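PDB 7CFB: FI20010p1 from Drosophila melanogaster, which probably helps assemble the piRNA amplification complex with Aub in gene silencing, through Tudor domains such as this one. Local coordinates for residues 17-29 against 86-98. Sequence-based numbering, arbitrary orientation.
Sequences RFLLPPKGGTETT and LQELDQLPDYGDI. With SO4 (sulfate ion), chain C.
Leu20 and Gln91 form a single parallel beta bridge: Leu20 N donates to Asp90 O (3.0 Å), and Leu92 N returns a bond to Leu20 O (2.9 Å). The two loops then run on in the same direction, and Tyr95 N bonds to Gly24 O. The Gln91 side chain reinforces the bridge. Its CG lies anti to the backbone N (chi1 163°), and a bend at chi2 swings the amide back over the loop of residues 17-29. Gln91 NE2 donates to Pro21 O at 2.7 Å, meeting it from above the carbonyl plane, and also to its neighbour Leu92 O. Both acceptors lie close to the amide plane, which fixes the rotation of the group. Gly24 N reaches Asp94 OD1 (3.0 Å) from above the carboxylate plane. One water accepts from Lys23 N and donates to Leu92 O and Asp94 OD1. A second water joins Thr26 N to Tyr95 O.

The apolar side is made by Leu19, Pro22, Leu92 and Tyr95. Leu19 CB packs on Leu92 CG (3.9 Å), the two side chains crossing at about a right angle. The Tyr95 ring is sandwiched by two CH-pi contacts. Glu27 CG sits over the ring centre, 3.7 Å from the centroid of Tyr95. Pro22 CG covers the other face, offset toward the rim. Glu27 OE1 is held by Ser117 N. Pro22, Leu92 and Tyr95 also touch Tyr123. The segment leading into helix 30-36 thus packs on the 86-98 loop and the neighbouring antiparallel sheet. This is Krimper's first extended Tudor unit, a type joining an SH3-like Tudor core to an SN-like domain.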
ATOM      1  N   ARG A  17       3.908 -25.297   5.137  1.00 72.35           N
ATOM      2  CA  ARG A  17       4.513 -25.430   3.791  1.00 74.93           C
ATOM      3  C   ARG A  17       4.606 -24.052   3.119  1.00 76.60           C
ATOM      4  O   ARG A  17       3.716 -23.235   3.301  1.00 72.11           O
ATOM      5  CB  ARG A  17       3.670 -26.377   2.943  1.00 67.47           C
ATOM      6  CG  ARG A  17       4.498 -27.106   1.905  1.00 79.89           C
ATOM      7  CD  ARG A  17       5.726 -27.646   2.608  1.00 84.17           C
ATOM      8  NE  ARG A  17       5.217 -28.501   3.666  1.00 94.05           N
ATOM      9  CZ  ARG A  17       4.809 -29.742   3.470  1.00 92.32           C
ATOM     10  NH1 ARG A  17       4.346 -30.454   4.479  1.00 82.89           N
ATOM     11  NH2 ARG A  17       4.893 -30.273   2.266  1.00 93.25           N
ATOM     12  N   PHE A  18       5.671 -23.822   2.359  1.00 69.37           N
ATOM     13  CA  PHE A  18       5.867 -22.525   1.675  1.00 59.68           C
ATOM     14  C   PHE A  18       5.029 -22.433   0.412  1.00 56.63           C
ATOM     15  O   PHE A  18       4.708 -23.444  -0.182  1.00 55.17           O
ATOM     16  CB  PHE A  18       7.349 -22.283   1.419  1.00 63.97           C
ATOM     17  CG  PHE A  18       8.065 -21.801   2.645  1.00 58.60           C
ATOM     18  CD1 PHE A  18       8.246 -22.635   3.726  1.00 66.93           C
ATOM     19  CD2 PHE A  18       8.517 -20.507   2.732  1.00 53.26           C
ATOM     20  CE1 PHE A  18       8.881 -22.186   4.868  1.00 66.53           C
ATOM     21  CE2 PHE A  18       9.145 -20.055   3.875  1.00 52.62           C
ATOM     22  CZ  PHE A  18       9.341 -20.900   4.934  1.00 63.58           C
ATOM     23  N   LEU A  19       4.709 -21.212   0.001  1.00 50.96           N
ATOM     24  CA  LEU A  19       3.934 -21.025  -1.240  1.00 39.36           C
ATOM     25  C   LEU A  19       4.811 -21.375  -2.434  1.00 39.90           C
ATOM     26  O   LEU A  19       5.984 -21.172  -2.371  1.00 38.91           O
ATOM     27  CB  LEU A  19       3.513 -19.568  -1.345  1.00 40.67           C
ATOM     28  CG  LEU A  19       2.481 -19.085  -0.340  1.00 43.83           C
ATOM     29  CD1 LEU A  19       2.501 -17.574  -0.309  1.00 38.53           C
ATOM     30  CD2 LEU A  19       1.100 -19.591  -0.704  1.00 36.49           C
ATOM     31  N   LEU A  20       4.218 -21.875  -3.501  1.00 38.28           N
ATOM     32  CA  LEU A  20       5.018 -22.160  -4.708  1.00 40.04           C
ATOM     33  C   LEU A  20       5.496 -20.843  -5.333  1.00 46.33           C
ATOM     34  O   LEU A  20       4.736 -19.907  -5.413  1.00 37.54           O
ATOM     35  CB  LEU A  20       4.172 -22.979  -5.680  1.00 47.96           C
ATOM     36  CG  LEU A  20       3.953 -24.424  -5.250  1.00 54.48           C
ATOM     37  CD1 LEU A  20       2.660 -24.980  -5.794  1.00 55.93           C
ATOM     38  CD2 LEU A  20       5.120 -25.285  -5.657  1.00 43.95           C
ATOM     39  N   PRO A  21       6.751 -20.771  -5.804  1.00 52.36           N
ATOM     40  CA  PRO A  21       7.286 -19.582  -6.426  1.00 37.86           C
ATOM     41  C   PRO A  21       6.577 -19.194  -7.723  1.00 47.34           C
ATOM     42  O   PRO A  21       6.066 -20.020  -8.384  1.00 47.15           O
ATOM     43  CB  PRO A  21       8.683 -20.031  -6.831  1.00 42.98           C
ATOM     44  CG  PRO A  21       9.044 -21.031  -5.800  1.00 37.69           C
ATOM     45  CD  PRO A  21       7.761 -21.787  -5.607  1.00 40.86           C
ATOM     46  N   PRO A  22       6.600 -17.909  -8.100  1.00 44.16           N
ATOM     47  CA  PRO A  22       5.945 -17.466  -9.309  1.00 47.59           C
ATOM     48  C   PRO A  22       6.461 -18.190 -10.557  1.00 48.79           C
ATOM     49  O   PRO A  22       7.618 -18.419 -10.666  1.00 52.11           O
ATOM     50  CB  PRO A  22       6.361 -16.000  -9.417  1.00 36.76           C
ATOM     51  CG  PRO A  22       6.695 -15.610  -8.031  1.00 43.08           C
ATOM     52  CD  PRO A  22       7.227 -16.842  -7.357  1.00 33.24           C
ATOM     53  N   LYS A  23       5.539 -18.557 -11.436  1.00 51.03           N
ATOM     54  CA  LYS A  23       5.884 -19.283 -12.667  1.00 46.89           C
ATOM     55  C   LYS A  23       6.382 -18.273 -13.680  1.00 47.28           C
ATOM     56  O   LYS A  23       7.198 -18.632 -14.490  1.00 58.91           O
ATOM     57  CB  LYS A  23       4.670 -20.032 -13.210  1.00 52.18           C
ATOM     58  CG  LYS A  23       4.295 -21.287 -12.441  1.00 56.05           C
ATOM     59  CD  LYS A  23       2.804 -21.441 -12.251  1.00 61.03           C
ATOM     60  CE  LYS A  23       2.405 -22.814 -11.755  1.00 65.31           C
ATOM     61  NZ  LYS A  23       0.951 -23.050 -11.922  1.00 76.28           N
ATOM     62  N   GLY A  24       5.888 -17.054 -13.619  1.00 44.77           N
ATOM     63  CA  GLY A  24       6.343 -16.067 -14.605  1.00 42.55           C
ATOM     64  C   GLY A  24       6.351 -14.641 -14.112  1.00 44.83           C
ATOM     65  O   GLY A  24       6.271 -14.427 -12.930  1.00 43.59           O
ATOM     66  N   GLY A  25       6.527 -13.723 -15.050  1.00 41.32           N
ATOM     67  CA  GLY A  25       6.547 -12.277 -14.823  1.00 40.86           C
ATOM     68  C   GLY A  25       7.948 -11.736 -14.802  1.00 37.24           C
ATOM     69  O   GLY A  25       8.847 -12.492 -14.538  1.00 43.98           O
ATOM     70  N   THR A  26       8.090 -10.443 -15.021  1.00 37.45           N
ATOM     71  CA  THR A  26       9.417  -9.809 -15.022  1.00 41.22           C
ATOM     72  C   THR A  26       9.723  -9.191 -13.655  1.00 38.46           C
ATOM     73  O   THR A  26       8.935  -8.428 -13.181  1.00 31.09           O
ATOM     74  CB  THR A  26       9.462  -8.721 -16.090  1.00 45.82           C
ATOM     75  OG1 THR A  26       9.104  -9.246 -17.370  1.00 49.59           O
ATOM     76  CG2 THR A  26      10.804  -8.037 -16.127  1.00 48.42           C
ATOM     77  N   GLU A  27      10.843  -9.561 -13.054  1.00 41.58           N
ATOM     78  CA  GLU A  27      11.245  -8.989 -11.755  1.00 37.93           C
ATOM     79  C   GLU A  27      11.626  -7.529 -11.963  1.00 36.32           C
ATOM     80  O   GLU A  27      12.208  -7.229 -12.970  1.00 34.33           O
ATOM     81  CB  GLU A  27      12.415  -9.767 -11.187  1.00 38.28           C
ATOM     82  CG  GLU A  27      12.066 -11.184 -10.821  1.00 36.37           C
ATOM     83  CD  GLU A  27      13.236 -11.893 -10.188  1.00 44.03           C
ATOM     84  OE1 GLU A  27      13.657 -11.494  -9.109  1.00 39.21           O
ATOM     85  OE2 GLU A  27      13.718 -12.804 -10.802  1.00 43.76           O
ATOM     86  N   THR A  28      11.327  -6.677 -10.998  1.00 33.70           N
ATOM     87  CA  THR A  28      11.620  -5.232 -11.117  1.00 26.45           C
ATOM     88  C   THR A  28      12.162  -4.682  -9.806  1.00 30.59           C
ATOM     89  O   THR A  28      12.101  -5.364  -8.846  1.00 26.97           O
ATOM     90  CB  THR A  28      10.367  -4.438 -11.502  1.00 38.44           C
ATOM     91  OG1 THR A  28       9.384  -4.669 -10.506  1.00 41.36           O
ATOM     92  CG2 THR A  28       9.781  -4.819 -12.840  1.00 37.12           C
ATOM     93  N   THR A  29      12.693  -3.469  -9.839  1.00 22.42           N
ATOM     94  CA  THR A  29      13.155  -2.721  -8.649  1.00 29.39           C
ATOM     95  C   THR A  29      11.966  -2.038  -7.961  1.00 26.72           C
ATOM     96  O   THR A  29      10.901  -2.030  -8.518  1.00 28.81           O
ATOM     97  CB  THR A  29      14.168  -1.637  -9.025  1.00 32.14           C
ATOM     98  OG1 THR A  29      13.548  -0.690  -9.883  1.00 29.42           O
ATOM     99  CG2 THR A  29      15.417  -2.175  -9.676  1.00 31.91           C
ATOM    100  N   LEU A  86     -12.371 -14.525   0.323  1.00 34.92           N
ATOM    101  CA  LEU A  86     -11.460 -14.619  -0.834  1.00 33.36           C
ATOM    102  C   LEU A  86     -10.936 -16.044  -0.941  1.00 30.18           C
ATOM    103  O   LEU A  86     -10.883 -16.711   0.030  1.00 31.98           O
ATOM    104  CB  LEU A  86     -10.287 -13.661  -0.634  1.00 33.21           C
ATOM    105  CG  LEU A  86     -10.581 -12.170  -0.640  1.00 33.34           C
ATOM    106  CD1 LEU A  86      -9.314 -11.409  -0.337  1.00 33.46           C
ATOM    107  CD2 LEU A  86     -11.118 -11.738  -1.979  1.00 30.88           C
ATOM    108  N   GLN A  87     -10.581 -16.459  -2.138  1.00 34.59           N
ATOM    109  CA  GLN A  87     -10.023 -17.799  -2.346  1.00 31.79           C
ATOM    110  C   GLN A  87      -8.565 -17.783  -1.895  1.00 40.96           C
ATOM    111  O   GLN A  87      -7.801 -17.036  -2.436  1.00 30.93           O
ATOM    112  CB  GLN A  87     -10.112 -18.109  -3.832  1.00 27.47           C
ATOM    113  CG  GLN A  87      -9.399 -19.371  -4.247  1.00 35.78           C
ATOM    114  CD  GLN A  87     -10.084 -20.585  -3.682  1.00 48.14           C
ATOM    115  OE1 GLN A  87      -9.689 -21.128  -2.669  1.00 39.69           O
ATOM    116  NE2 GLN A  87     -11.131 -21.011  -4.347  1.00 45.28           N
ATOM    117  N   GLU A  88      -8.215 -18.611  -0.927  1.00 33.41           N
ATOM    118  CA  GLU A  88      -6.812 -18.705  -0.481  1.00 39.23           C
ATOM    119  C   GLU A  88      -5.995 -19.312  -1.621  1.00 44.64           C
ATOM    120  O   GLU A  88      -6.533 -20.072  -2.376  1.00 39.16           O
ATOM    121  CB  GLU A  88      -6.721 -19.452   0.842  1.00 43.01           C
ATOM    122  CG  GLU A  88      -5.341 -19.463   1.450  1.00 41.10           C
ATOM    123  CD  GLU A  88      -5.206 -20.137   2.805  1.00 48.58           C
ATOM    124  OE1 GLU A  88      -6.202 -20.252   3.525  1.00 41.77           O
ATOM    125  OE2 GLU A  88      -4.099 -20.507   3.135  1.00 46.22           O
ATOM    126  N   LEU A  89      -4.733 -18.927  -1.732  1.00 39.45           N
ATOM    127  CA  LEU A  89      -3.845 -19.384  -2.819  1.00 38.92           C
ATOM    128  C   LEU A  89      -2.680 -20.190  -2.256  1.00 38.55           C
ATOM    129  O   LEU A  89      -2.296 -19.955  -1.157  1.00 38.60           O
ATOM    130  CB  LEU A  89      -3.271 -18.141  -3.497  1.00 42.50           C
ATOM    131  CG  LEU A  89      -4.184 -17.394  -4.456  1.00 41.04           C
ATOM    132  CD1 LEU A  89      -3.440 -16.219  -5.046  1.00 37.04           C
ATOM    133  CD2 LEU A  89      -4.667 -18.308  -5.554  1.00 39.33           C
ATOM    134  N   ASP A  90      -2.191 -21.142  -3.029  1.00 41.80           N
ATOM    135  CA  ASP A  90      -0.987 -21.914  -2.656  1.00 42.21           C
ATOM    136  C   ASP A  90       0.098 -21.660  -3.701  1.00 42.85           C
ATOM    137  O   ASP A  90       1.180 -22.108  -3.515  1.00 43.62           O
ATOM    138  CB  ASP A  90      -1.307 -23.379  -2.394  1.00 48.37           C
ATOM    139  CG  ASP A  90      -1.599 -23.619  -0.925  1.00 74.19           C
ATOM    140  OD1 ASP A  90      -0.635 -23.681  -0.137  1.00 75.38           O
ATOM    141  OD2 ASP A  90      -2.792 -23.703  -0.576  1.00 77.14           O
ATOM    142  N   GLN A  91      -0.250 -20.974  -4.793  1.00 39.39           N
ATOM    143  CA  GLN A  91       0.736 -20.670  -5.865  1.00 43.94           C
ATOM    144  C   GLN A  91       0.900 -19.150  -5.957  1.00 38.76           C
ATOM    145  O   GLN A  91      -0.082 -18.476  -6.328  1.00 42.22           O
ATOM    146  CB  GLN A  91       0.270 -21.257  -7.199  1.00 43.40           C
ATOM    147  CG  GLN A  91       0.978 -20.661  -8.408  1.00 56.82           C
ATOM    148  CD  GLN A  91       2.411 -21.121  -8.513  1.00 59.03           C
ATOM    149  OE1 GLN A  91       2.693 -22.262  -8.873  1.00 58.69           O
ATOM    150  NE2 GLN A  91       3.334 -20.229  -8.194  1.00 50.77           N
ATOM    151  N   LEU A  92       2.090 -18.633  -5.631  1.00 40.85           N
ATOM    152  CA  LEU A  92       2.289 -17.176  -5.679  1.00 39.53           C
ATOM    153  C   LEU A  92       1.969 -16.733  -7.097  1.00 40.30           C
ATOM    154  O   LEU A  92       2.438 -17.333  -7.998  1.00 37.98           O
ATOM    155  CB  LEU A  92       3.749 -16.864  -5.352  1.00 31.91           C
ATOM    156  CG  LEU A  92       4.039 -16.589  -3.884  1.00 38.21           C
ATOM    157  CD1 LEU A  92       5.508 -16.698  -3.583  1.00 29.01           C
ATOM    158  CD2 LEU A  92       3.508 -15.235  -3.495  1.00 32.26           C
ATOM    159  N   PRO A  93       1.265 -15.619  -7.321  1.00 38.78           N
ATOM    160  CA  PRO A  93       1.078 -15.094  -8.657  1.00 36.50           C
ATOM    161  C   PRO A  93       2.379 -14.558  -9.270  1.00 39.00           C
ATOM    162  O   PRO A  93       3.341 -14.326  -8.629  1.00 35.53           O
ATOM    163  CB  PRO A  93       0.107 -13.933  -8.468  1.00 32.93           C
ATOM    164  CG  PRO A  93      -0.613 -14.292  -7.219  1.00 29.14           C
ATOM    165  CD  PRO A  93       0.451 -14.916  -6.355  1.00 29.92           C
ATOM    166  N   ASP A  94       2.350 -14.268 -10.553  1.00 38.44           N
ATOM    167  CA  ASP A  94       3.571 -13.772 -11.229  1.00 42.19           C
ATOM    168  C   ASP A  94       4.042 -12.432 -10.676  1.00 41.18           C
ATOM    169  O   ASP A  94       3.257 -11.650 -10.159  1.00 38.40           O
ATOM    170  CB  ASP A  94       3.338 -13.506 -12.707  1.00 39.85           C
ATOM    171  CG  ASP A  94       3.046 -14.746 -13.516  1.00 43.41           C
ATOM    172  OD1 ASP A  94       3.263 -15.816 -13.016  1.00 37.54           O
ATOM    173  OD2 ASP A  94       2.604 -14.592 -14.628  1.00 44.76           O
ATOM    174  N   TYR A  95       5.321 -12.169 -10.871  1.00 35.27           N
ATOM    175  CA  TYR A  95       5.887 -10.863 -10.476  1.00 32.76           C
ATOM    176  C   TYR A  95       5.103  -9.768 -11.194  1.00 35.05           C
ATOM    177  O   TYR A  95       4.839  -9.852 -12.385  1.00 41.47           O
ATOM    178  CB  TYR A  95       7.363 -10.794 -10.856  1.00 30.53           C
ATOM    179  CG  TYR A  95       8.229 -11.836 -10.205  1.00 29.84           C
ATOM    180  CD1 TYR A  95       8.559 -11.746  -8.875  1.00 29.87           C
ATOM    181  CD2 TYR A  95       8.703 -12.915 -10.909  1.00 34.65           C
ATOM    182  CE1 TYR A  95       9.338 -12.698  -8.265  1.00 32.54           C
ATOM    183  CE2 TYR A  95       9.473 -13.887 -10.315  1.00 27.55           C
ATOM    184  CZ  TYR A  95       9.790 -13.775  -8.985  1.00 32.68           C
ATOM    185  OH  TYR A  95      10.556 -14.699  -8.379  1.00 35.89           O
ATOM    186  N   GLY A  96       4.683  -8.780 -10.425  1.00 31.44           N
ATOM    187  CA  GLY A  96       3.927  -7.630 -10.927  1.00 32.60           C
ATOM    188  C   GLY A  96       2.430  -7.845 -10.887  1.00 32.73           C
ATOM    189  O   GLY A  96       1.720  -6.888 -11.028  1.00 37.12           O
ATOM    190  N   ASP A  97       1.986  -9.071 -10.668  1.00 33.69           N
ATOM    191  CA  ASP A  97       0.538  -9.363 -10.601  1.00 35.99           C
ATOM    192  C   ASP A  97       0.015  -8.968  -9.221  1.00 32.97           C
ATOM    193  O   ASP A  97       0.732  -9.099  -8.274  1.00 28.56           O
ATOM    194  CB  ASP A  97       0.210 -10.760 -11.116  1.00 39.47           C
ATOM    195  CG  ASP A  97       0.231 -10.870 -12.635  1.00 53.26           C
ATOM    196  OD1 ASP A  97       0.483  -9.880 -13.289  1.00 54.07           O
ATOM    197  OD2 ASP A  97       0.006 -11.944 -13.144  1.00 56.86           O
ATOM    198  N   ILE A  98      -1.229  -8.537  -9.141  1.00 29.57           N
ATOM    199  CA  ILE A  98      -1.807  -8.083  -7.853  1.00 30.66           C
ATOM    200  C   ILE A  98      -2.630  -9.180  -7.164  1.00 33.19           C
ATOM    201  O   ILE A  98      -3.377  -9.852  -7.824  1.00 28.40           O
ATOM    202  CB  ILE A  98      -2.585  -6.789  -8.080  1.00 26.38           C
ATOM    203  CG1 ILE A  98      -1.670  -5.707  -8.645  1.00 29.11           C
ATOM    204  CG2 ILE A  98      -3.274  -6.336  -6.821  1.00 24.97           C
ATOM    205  CD1 ILE A  98      -2.422  -4.627  -9.308  1.00 30.14           C
TER
HETATM  206  S   SO4 C 601      15.797   1.578  -7.968  1.00 40.29           S
HETATM  207  O1  SO4 C 601      16.014   3.019  -7.876  1.00 40.04           O
HETATM  208  O2  SO4 C 601      14.697   1.186  -7.088  1.00 36.94           O
HETATM  209  O3  SO4 C 601      17.016   0.886  -7.561  1.00 35.71           O
HETATM  210  O4  SO4 C 601      15.474   1.225  -9.348  1.00 34.82           O
HETATM  211  O   HOH W   1       3.029 -17.800 -10.976  1.00 41.75           O
HETATM  212  O   HOH W   2       5.786  -8.556 -14.742  1.00 43.83           O